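Local coordinates for ABC transporter periplasmic peptide-binding protein (Pseudoalteromonas, PDB 4QFL) that probably captures dipeptides in the periplasm for an ABC importer, and is seen here with Ala-Phe bound in its pocket, at residues A[52-60]-A[524-532]; A[94-102]-A[111-119]. All coordinates share one frame; numbering follows the deposited sequence.

Contact 1. Residues A[52-60]-A[524-532]; sequences TIDIIANQL and FGAISLANA
Asp54 and Ile527 join helix 50-60 of this periplasmic binding protein to a late loop that crosses it on the way to strand 533-534. The packed part lies near the dipeptide. Asp54 turns CG anti to its carbonyl carbon (chi1 -85°), which brings OD1 to the backbone N of Ile527 at 2.9 Å. The N-H arrives nearly straight, yet from above the carboxylate plane, 46° out of it. The other oxygen, OD2, is covered by the Ile527 side chain, whose CD1 sits 3.3 Å from it. Alongside, Ala526 CB presses on Ile53 CG2 at 3.4 Å, closer than two methyls normally sit, and also leans on Asp54 OD1. The Ile53 side chain lies about 5 Å from the bound alanine. Asp181 takes the backbone N of Ala526, so Asp181 and Asp54 hold the successive backbone N atoms of Ala526 and Ile527.

One helical turn on, the fit slackens toward solvent. Asn58, Ser528 and Ala530 are partly exposed, and Ser528 OG touches Asn58 CB. The same hydroxyl accepts from the N of Ala530, forming an ST turn that leads into a type I turn from Leu529 to Ala532. Leu529 is buried, packed on Tyr33, Leu242 and Tyr244. Between the two regions a water is wedged into the opened helix, where Asn58 N lies 5.8 Å from Asp54 O, too far for the usual bond. The water accepts from Asn58 N at 3.0 Å and sits 2.8 Å from Ile527 O, bridging helix to loop.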
loop_
_atom_site.group_PDB
_atom_site.type_symbol
_atom_site.label_atom_id
_atom_site.label_comp_id
_atom_site.label_asym_id
_atom_site.label_seq_id
_atom_site.Cartn_x
_atom_site.Cartn_y
_atom_site.Cartn_z
ATOM N N THR A 52 2.583 4.076 -7.265
ATOM C CA THR A 52 2.183 3.484 -8.529
ATOM C C THR A 52 0.692 3.247 -8.577
ATOM O O THR A 52 0.042 3.584 -9.559
ATOM C CB THR A 52 2.899 2.164 -8.779
ATOM O OG1 THR A 52 4.303 2.409 -8.880
ATOM C CG2 THR A 52 2.421 1.540 -10.080
ATOM N N ILE A 53 0.149 2.669 -7.514
ATOM C CA ILE A 53 -1.281 2.365 -7.452
ATOM C C ILE A 53 -2.144 3.627 -7.526
ATOM O O ILE A 53 -3.224 3.624 -8.128
ATOM C CB ILE A 53 -1.631 1.561 -6.173
ATOM C CG1 ILE A 53 -0.846 0.246 -6.139
ATOM C CG2 ILE A 53 -3.113 1.294 -6.108
ATOM C CD1 ILE A 53 -1.022 -0.612 -7.379
ATOM N N ASP A 54 -1.664 4.708 -6.919
ATOM C CA ASP A 54 -2.402 5.960 -6.929
ATOM C C ASP A 54 -2.607 6.417 -8.362
ATOM O O ASP A 54 -3.612 7.048 -8.669
ATOM C CB ASP A 54 -1.685 7.042 -6.118
ATOM C CG ASP A 54 -2.021 6.985 -4.630
ATOM O OD1 ASP A 54 -2.926 6.216 -4.250
ATOM O OD2 ASP A 54 -1.392 7.720 -3.835
ATOM N N ILE A 55 -1.656 6.091 -9.237
ATOM C CA ILE A 55 -1.744 6.459 -10.655
ATOM C C ILE A 55 -2.693 5.552 -11.446
ATOM O O ILE A 55 -3.576 6.043 -12.141
ATOM C CB ILE A 55 -0.357 6.454 -11.350
ATOM C CG1 ILE A 55 0.577 7.452 -10.680
ATOM C CG2 ILE A 55 -0.484 6.774 -12.837
ATOM C CD1 ILE A 55 1.999 7.405 -11.187
ATOM N N ILE A 56 -2.524 4.237 -11.325
ATOM C CA ILE A 56 -3.122 3.299 -12.275
ATOM C C ILE A 56 -4.417 2.586 -11.866
ATOM O O ILE A 56 -5.252 2.294 -12.712
ATOM C CB ILE A 56 -2.092 2.216 -12.712
ATOM C CG1 ILE A 56 -1.729 1.317 -11.531
ATOM C CG2 ILE A 56 -0.850 2.864 -13.300
ATOM C CD1 ILE A 56 -0.745 0.204 -11.883
ATOM N N ALA A 57 -4.589 2.305 -10.581
ATOM C CA ALA A 57 -5.590 1.332 -10.144
ATOM C C ALA A 57 -7.042 1.747 -10.368
ATOM O O ALA A 57 -7.780 1.085 -11.096
ATOM C CB ALA A 57 -5.362 0.983 -8.687
ATOM N N ASN A 58 -7.452 2.848 -9.741
ATOM C CA ASN A 58 -8.830 3.306 -9.846
ATOM C C ASN A 58 -9.111 3.988 -11.165
ATOM O O ASN A 58 -10.271 4.207 -11.505
ATOM C CB ASN A 58 -9.189 4.265 -8.705
ATOM C CG ASN A 58 -9.263 3.577 -7.376
ATOM O OD1 ASN A 58 -8.564 3.944 -6.429
ATOM N ND2 ASN A 58 -10.107 2.569 -7.291
ATOM N N GLN A 59 -8.061 4.332 -11.900
ATOM C CA GLN A 59 -8.230 5.068 -13.146
ATOM C C GLN A 59 -8.418 4.157 -14.359
ATOM O O GLN A 59 -9.300 4.382 -15.175
ATOM C CB GLN A 59 -7.067 6.031 -13.365
ATOM C CG GLN A 59 -7.127 7.295 -12.507
ATOM C CD GLN A 59 -7.089 7.012 -11.021
ATOM O OE1 GLN A 59 -6.091 6.512 -10.496
ATOM N NE2 GLN A 59 -8.174 7.334 -10.332
ATOM N N LEU A 60 -7.593 3.125 -14.476
ATOM C CA LEU A 60 -7.640 2.269 -15.656
ATOM C C LEU A 60 -8.487 1.035 -15.468
ATOM O O LEU A 60 -8.859 0.395 -16.445
ATOM C CB LEU A 60 -6.234 1.830 -16.051
ATOM C CG LEU A 60 -5.265 2.910 -16.496
ATOM C CD1 LEU A 60 -3.883 2.320 -16.567
ATOM C CD2 LEU A 60 -5.686 3.454 -17.846
ATOM N N PHE A 524 -8.672 4.325 3.853
ATOM C CA PHE A 524 -7.838 3.236 3.342
ATOM C C PHE A 524 -7.798 3.243 1.815
ATOM O O PHE A 524 -8.604 3.916 1.172
ATOM C CB PHE A 524 -8.324 1.875 3.864
ATOM C CG PHE A 524 -9.778 1.578 3.560
ATOM C CD1 PHE A 524 -10.155 1.068 2.333
ATOM C CD2 PHE A 524 -10.755 1.773 4.524
ATOM C CE1 PHE A 524 -11.481 0.788 2.061
ATOM C CE2 PHE A 524 -12.076 1.492 4.262
ATOM C CZ PHE A 524 -12.445 0.998 3.034
ATOM N N GLY A 525 -6.853 2.508 1.242
ATOM C CA GLY A 525 -6.829 2.309 -0.192
ATOM C C GLY A 525 -6.258 3.468 -0.976
ATOM O O GLY A 525 -5.971 4.532 -0.433
ATOM N N ALA A 526 -6.098 3.250 -2.275
ATOM C CA ALA A 526 -5.497 4.236 -3.162
ATOM C C ALA A 526 -6.429 5.393 -3.493
ATOM O O ALA A 526 -7.644 5.299 -3.350
ATOM C CB ALA A 526 -5.036 3.567 -4.435
ATOM N N ILE A 527 -5.826 6.492 -3.933
ATOM C CA ILE A 527 -6.543 7.663 -4.412
ATOM C C ILE A 527 -7.361 7.296 -5.651
ATOM O O ILE A 527 -6.957 6.431 -6.421
ATOM C CB ILE A 527 -5.537 8.783 -4.760
ATOM C CG1 ILE A 527 -5.227 9.625 -3.519
ATOM C CG2 ILE A 527 -6.051 9.639 -5.886
ATOM C CD1 ILE A 527 -3.755 10.036 -3.385
ATOM N N SER A 528 -8.516 7.937 -5.836
ATOM C CA SER A 528 -9.297 7.736 -7.059
ATOM C C SER A 528 -9.707 9.048 -7.693
ATOM O O SER A 528 -10.190 9.949 -7.010
ATOM C CB SER A 528 -10.538 6.881 -6.803
ATOM O OG SER A 528 -11.365 6.830 -7.955
ATOM N N LEU A 529 -9.497 9.143 -9.003
ATOM C CA LEU A 529 -9.935 10.297 -9.785
ATOM C C LEU A 529 -11.099 9.915 -10.687
ATOM O O LEU A 529 -11.427 10.634 -11.621
ATOM C CB LEU A 529 -8.789 10.848 -10.633
ATOM C CG LEU A 529 -7.499 11.279 -9.926
ATOM C CD1 LEU A 529 -6.503 11.828 -10.938
ATOM C CD2 LEU A 529 -7.756 12.296 -8.827
ATOM N N ALA A 530 -11.713 8.775 -10.397
ATOM C CA ALA A 530 -12.839 8.268 -11.173
ATOM C C ALA A 530 -13.984 9.271 -11.300
ATOM O O ALA A 530 -14.648 9.330 -12.336
ATOM C CB ALA A 530 -13.352 6.962 -10.572
ATOM N N ASN A 531 -14.225 10.046 -10.245
ATOM C CA ASN A 531 -15.321 11.017 -10.247
ATOM C C ASN A 531 -14.863 12.467 -10.286
ATOM O O ASN A 531 -15.659 13.388 -10.105
ATOM C CB ASN A 531 -16.233 10.810 -9.040
ATOM C CG ASN A 531 -17.033 9.539 -9.134
ATOM O OD1 ASN A 531 -18.020 9.461 -9.877
ATOM N ND2 ASN A 531 -16.617 8.527 -8.384
ATOM N N ALA A 532 -13.576 12.666 -10.526
ATOM C CA ALA A 532 -13.017 14.011 -10.593
ATOM C C ALA A 532 -13.610 14.820 -11.743
ATOM O O ALA A 532 -13.973 14.272 -12.786
ATOM C CB ALA A 532 -11.506 13.945 -10.728
HETATM O O HOH W 1 -5.661 4.466 -7.997
#

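Contact 2. Residues A[94-102]-A[111-119]; sequences TLRKGVKFH and REFNADDVI
The Phe101 ring turns its edge to Asp117: OD2 lies near the ring plane, 3.4 Å from CE2, and ring and carboxylate planes stand 70° apart. Phe113 CA approaches the same ring obliquely, and its CB touches CE2. The Phe113 ring is met at a slant by Val99 CB, Leu95 CD1 and Arg96 O. At the edge of the Arg111 guanidinium, in its plane, comes Asp117 again, bound by both terminal nitrogens, NH1 to OD2 (2.8 Å) and NH2 to OD1; NH1 also donates to Glu112 O. OD2 also takes the N-H of Asn114, while Asn114 OD1 accepts from Asp116 N; this is a capping box at the start of helix 115-126. With an alanine in place of Asp117, Arg111 would probably lose its salt bridge, leaving its guanidinium less firmly held by the bond to Glu112 O, and Asn114 N would lack its acceptor.

One direct backbone bond ties the segments, Phe113 N to Val99 O at 2.9 Å. Beside it a water accepts from Val99 N and donates to Arg96 O and Phe113 O, and another links Phe101 N with Arg111 O. Phe113 places CG anti to its own N (chi1 160°), carrying the ring alongside Val99 and up to Leu95.

Leu95, closing strand 90-95, rests CD1 against Ala115 CA and Val118 CG2, both 3.6 Å away. Val118 also packs on Val163 and Phe165 of strand 162-167, so helix 115-126 lies against that antiparallel sheet; Asp117 OD1 receives Lys188 N from the beginning of helix 188-196.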
loop_
_atom_site.group_PDB
_atom_site.type_symbol
_atom_site.label_atom_id
_atom_site.label_comp_id
_atom_site.label_asym_id
_atom_site.label_seq_id
_atom_site.Cartn_x
_atom_site.Cartn_y
_atom_site.Cartn_z
ATOM N N THR A 94 -21.137 -13.477 -8.991
ATOM C CA THR A 94 -21.934 -13.229 -10.188
ATOM C C THR A 94 -21.399 -11.959 -10.819
ATOM O O THR A 94 -21.137 -10.988 -10.119
ATOM C CB THR A 94 -23.434 -13.007 -9.870
ATOM O OG1 THR A 94 -23.906 -14.030 -8.990
ATOM C CG2 THR A 94 -24.256 -13.021 -11.146
ATOM N N LEU A 95 -21.252 -11.954 -12.137
ATOM C CA LEU A 95 -20.555 -10.864 -12.810
ATOM C C LEU A 95 -21.452 -9.989 -13.667
ATOM O O LEU A 95 -22.391 -10.468 -14.304
ATOM C CB LEU A 95 -19.408 -11.396 -13.671
ATOM C CG LEU A 95 -18.456 -12.427 -13.066
ATOM C CD1 LEU A 95 -17.489 -12.903 -14.146
ATOM C CD2 LEU A 95 -17.710 -11.867 -11.859
ATOM N N ARG A 96 -21.116 -8.706 -13.696
ATOM C CA ARG A 96 -21.842 -7.694 -14.465
ATOM C C ARG A 96 -21.799 -7.959 -15.969
ATOM O O ARG A 96 -20.754 -8.307 -16.513
ATOM C CB ARG A 96 -21.253 -6.313 -14.165
ATOM C CG ARG A 96 -21.998 -5.154 -14.783
ATOM C CD ARG A 96 -21.504 -3.848 -14.195
ATOM N NE ARG A 96 -21.418 -3.887 -12.735
ATOM C CZ ARG A 96 -22.325 -3.360 -11.916
ATOM N NH1 ARG A 96 -23.392 -2.743 -12.417
ATOM N NH2 ARG A 96 -22.163 -3.433 -10.599
ATOM N N LYS A 97 -22.938 -7.792 -16.635
ATOM C CA LYS A 97 -23.023 -7.958 -18.080
ATOM C C LYS A 97 -22.894 -6.606 -18.767
ATOM O O LYS A 97 -23.267 -5.572 -18.205
ATOM C CB LYS A 97 -24.360 -8.612 -18.470
ATOM C CG LYS A 97 -24.285 -10.080 -18.930
ATOM C CD LYS A 97 -25.635 -10.543 -19.483
ATOM C CE LYS A 97 -25.510 -11.773 -20.357
ATOM N NZ LYS A 97 -24.489 -11.602 -21.427
ATOM N N GLY A 98 -22.358 -6.608 -19.983
ATOM C CA GLY A 98 -22.290 -5.394 -20.768
ATOM C C GLY A 98 -21.101 -4.499 -20.475
ATOM O O GLY A 98 -21.125 -3.315 -20.795
ATOM N N VAL A 99 -20.050 -5.051 -19.885
ATOM C CA VAL A 99 -18.881 -4.244 -19.554
ATOM C C VAL A 99 -17.841 -4.381 -20.641
ATOM O O VAL A 99 -17.417 -5.484 -20.956
ATOM C CB VAL A 99 -18.236 -4.679 -18.233
ATOM C CG1 VAL A 99 -16.943 -3.898 -18.008
ATOM C CG2 VAL A 99 -19.214 -4.495 -17.076
ATOM N N LYS A 100 -17.429 -3.255 -21.208
ATOM C CA LYS A 100 -16.490 -3.261 -22.323
ATOM C C LYS A 100 -15.068 -2.959 -21.893
ATOM O O LYS A 100 -14.827 -2.019 -21.141
ATOM C CB LYS A 100 -16.904 -2.238 -23.387
ATOM C CG LYS A 100 -18.088 -2.663 -24.247
ATOM C CD LYS A 100 -18.495 -1.545 -25.160
ATOM C CE LYS A 100 -19.805 -1.841 -25.850
ATOM N NZ LYS A 100 -20.166 -0.727 -26.755
ATOM N N PHE A 101 -14.130 -3.752 -22.385
ATOM C CA PHE A 101 -12.724 -3.413 -22.253
ATOM C C PHE A 101 -12.365 -2.241 -23.154
ATOM O O PHE A 101 -13.028 -1.995 -24.160
ATOM C CB PHE A 101 -11.837 -4.617 -22.567
ATOM C CG PHE A 101 -11.795 -5.627 -21.462
ATOM C CD1 PHE A 101 -11.055 -5.387 -20.313
ATOM C CD2 PHE A 101 -12.503 -6.810 -21.558
ATOM C CE1 PHE A 101 -11.014 -6.310 -19.283
ATOM C CE2 PHE A 101 -12.467 -7.733 -20.533
ATOM C CZ PHE A 101 -11.724 -7.477 -19.392
ATOM N N HIS A 102 -11.309 -1.526 -22.774
ATOM C CA HIS A 102 -10.805 -0.381 -23.533
ATOM C C HIS A 102 -10.483 -0.684 -24.982
ATOM O O HIS A 102 -9.936 -1.732 -25.317
ATOM C CB HIS A 102 -9.530 0.176 -22.896
ATOM C CG HIS A 102 -9.729 0.724 -21.522
ATOM N ND1 HIS A 102 -8.703 0.816 -20.610
ATOM C CD2 HIS A 102 -10.827 1.216 -20.906
ATOM C CE1 HIS A 102 -9.160 1.335 -19.487
ATOM N NE2 HIS A 102 -10.447 1.585 -19.640
ATOM N N ARG A 111 -15.125 -8.944 -27.785
ATOM C CA ARG A 111 -16.153 -9.405 -26.860
ATOM C C ARG A 111 -16.118 -8.584 -25.576
ATOM O O ARG A 111 -15.165 -7.852 -25.324
ATOM C CB ARG A 111 -15.971 -10.892 -26.544
ATOM C CG ARG A 111 -14.666 -11.229 -25.851
ATOM C CD ARG A 111 -14.798 -12.474 -24.989
ATOM N NE ARG A 111 -13.540 -12.807 -24.323
ATOM C CZ ARG A 111 -13.209 -12.394 -23.101
ATOM N NH1 ARG A 111 -14.046 -11.644 -22.395
ATOM N NH2 ARG A 111 -12.045 -12.753 -22.570
ATOM N N GLU A 112 -17.171 -8.692 -24.775
ATOM C CA GLU A 112 -17.225 -7.976 -23.512
ATOM C C GLU A 112 -16.689 -8.824 -22.361
ATOM O O GLU A 112 -16.491 -10.037 -22.487
ATOM C CB GLU A 112 -18.655 -7.505 -23.225
ATOM C CG GLU A 112 -19.208 -6.564 -24.289
ATOM C CD GLU A 112 -20.549 -5.966 -23.920
ATOM O OE1 GLU A 112 -21.208 -6.506 -23.010
ATOM O OE2 GLU A 112 -20.949 -4.957 -24.538
ATOM N N PHE A 113 -16.452 -8.162 -21.238
ATOM C CA PHE A 113 -16.008 -8.805 -20.010
ATOM C C PHE A 113 -16.880 -9.999 -19.588
ATOM O O PHE A 113 -18.116 -9.921 -19.576
ATOM C CB PHE A 113 -15.948 -7.762 -18.889
ATOM C CG PHE A 113 -15.983 -8.351 -17.529
ATOM C CD1 PHE A 113 -14.924 -9.115 -17.071
ATOM C CD2 PHE A 113 -17.073 -8.151 -16.703
ATOM C CE1 PHE A 113 -14.954 -9.675 -15.810
ATOM C CE2 PHE A 113 -17.116 -8.706 -15.444
ATOM C CZ PHE A 113 -16.050 -9.472 -14.994
ATOM N N ASN A 114 -16.229 -11.111 -19.256
ATOM C CA ASN A 114 -16.949 -12.283 -18.763
ATOM C C ASN A 114 -16.091 -13.103 -17.819
ATOM O O ASN A 114 -14.990 -12.680 -17.441
ATOM C CB ASN A 114 -17.473 -13.149 -19.917
ATOM C CG ASN A 114 -16.360 -13.738 -20.756
ATOM O OD1 ASN A 114 -15.287 -14.064 -20.250
ATOM N ND2 ASN A 114 -16.608 -13.870 -22.058
ATOM N N ALA A 115 -16.608 -14.264 -17.432
ATOM C CA ALA A 115 -15.937 -15.153 -16.484
ATOM C C ALA A 115 -14.502 -15.508 -16.876
ATOM O O ALA A 115 -13.655 -15.718 -16.017
ATOM C CB ALA A 115 -16.756 -16.422 -16.292
ATOM N N ASP A 116 -14.243 -15.601 -18.177
ATOM C CA ASP A 116 -12.918 -15.957 -18.670
ATOM C C ASP A 116 -11.839 -14.972 -18.218
ATOM O O ASP A 116 -10.696 -15.362 -17.971
ATOM C CB ASP A 116 -12.930 -16.047 -20.192
ATOM C CG ASP A 116 -13.644 -17.278 -20.692
ATOM O OD1 ASP A 116 -13.774 -18.240 -19.906
ATOM O OD2 ASP A 116 -14.057 -17.293 -21.872
ATOM N N ASP A 117 -12.210 -13.701 -18.122
ATOM C CA ASP A 117 -11.292 -12.644 -17.698
ATOM C C ASP A 117 -10.953 -12.756 -16.221
ATOM O O ASP A 117 -9.822 -12.499 -15.799
ATOM C CB ASP A 117 -11.912 -11.286 -17.988
ATOM C CG ASP A 117 -12.253 -11.114 -19.453
ATOM O OD1 ASP A 117 -11.326 -11.211 -20.282
ATOM O OD2 ASP A 117 -13.446 -10.904 -19.771
ATOM N N VAL A 118 -11.945 -13.152 -15.434
ATOM C CA VAL A 118 -11.751 -13.340 -14.005
ATOM C C VAL A 118 -10.823 -14.513 -13.770
ATOM O O VAL A 118 -9.855 -14.420 -13.007
ATOM C CB VAL A 118 -13.089 -13.566 -13.296
ATOM C CG1 VAL A 118 -12.881 -13.871 -11.818
ATOM C CG2 VAL A 118 -13.983 -12.341 -13.476
ATOM N N ILE A 119 -11.110 -15.620 -14.447
ATOM C CA ILE A 119 -10.305 -16.812 -14.291
ATOM C C ILE A 119 -8.878 -16.548 -14.744
ATOM O O ILE A 119 -7.934 -16.977 -14.087
ATOM C CB ILE A 119 -10.925 -18.017 -15.019
ATOM C CG1 ILE A 119 -12.348 -18.238 -14.500
ATOM C CG2 ILE A 119 -10.100 -19.250 -14.770
ATOM C CD1 ILE A 119 -13.242 -19.057 -15.409
HETATM O O HOH W 2 -19.814 -7.662 -19.310
HETATM O O HOH W 3 -21.571 -8.780 -21.320
HETATM O O HOH W 4 -15.596 -5.159 -24.512
#

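How the contacts relate
Contact 1 lies deeper and close to the bound dipeptide: its centre is about 12 Å, that of contact 2 about 27 Å, from the centre of the chain. Contact 2 sits at the periphery, yet has its own buried aromatic patch. They hold different elements: contact 1 brings together segments at least 464 residues apart, whereas contact 2 closes a short link between a strand and the next helix, nested inside that long loop. Asp54 receives a backbone N-H in contact 1, but Asp117 in contact 2 pairs with an arginine as well as capping. The two meet where Leu60 O lies 3.2 Å from His102 CE1, and Gly211 bonds to both residues.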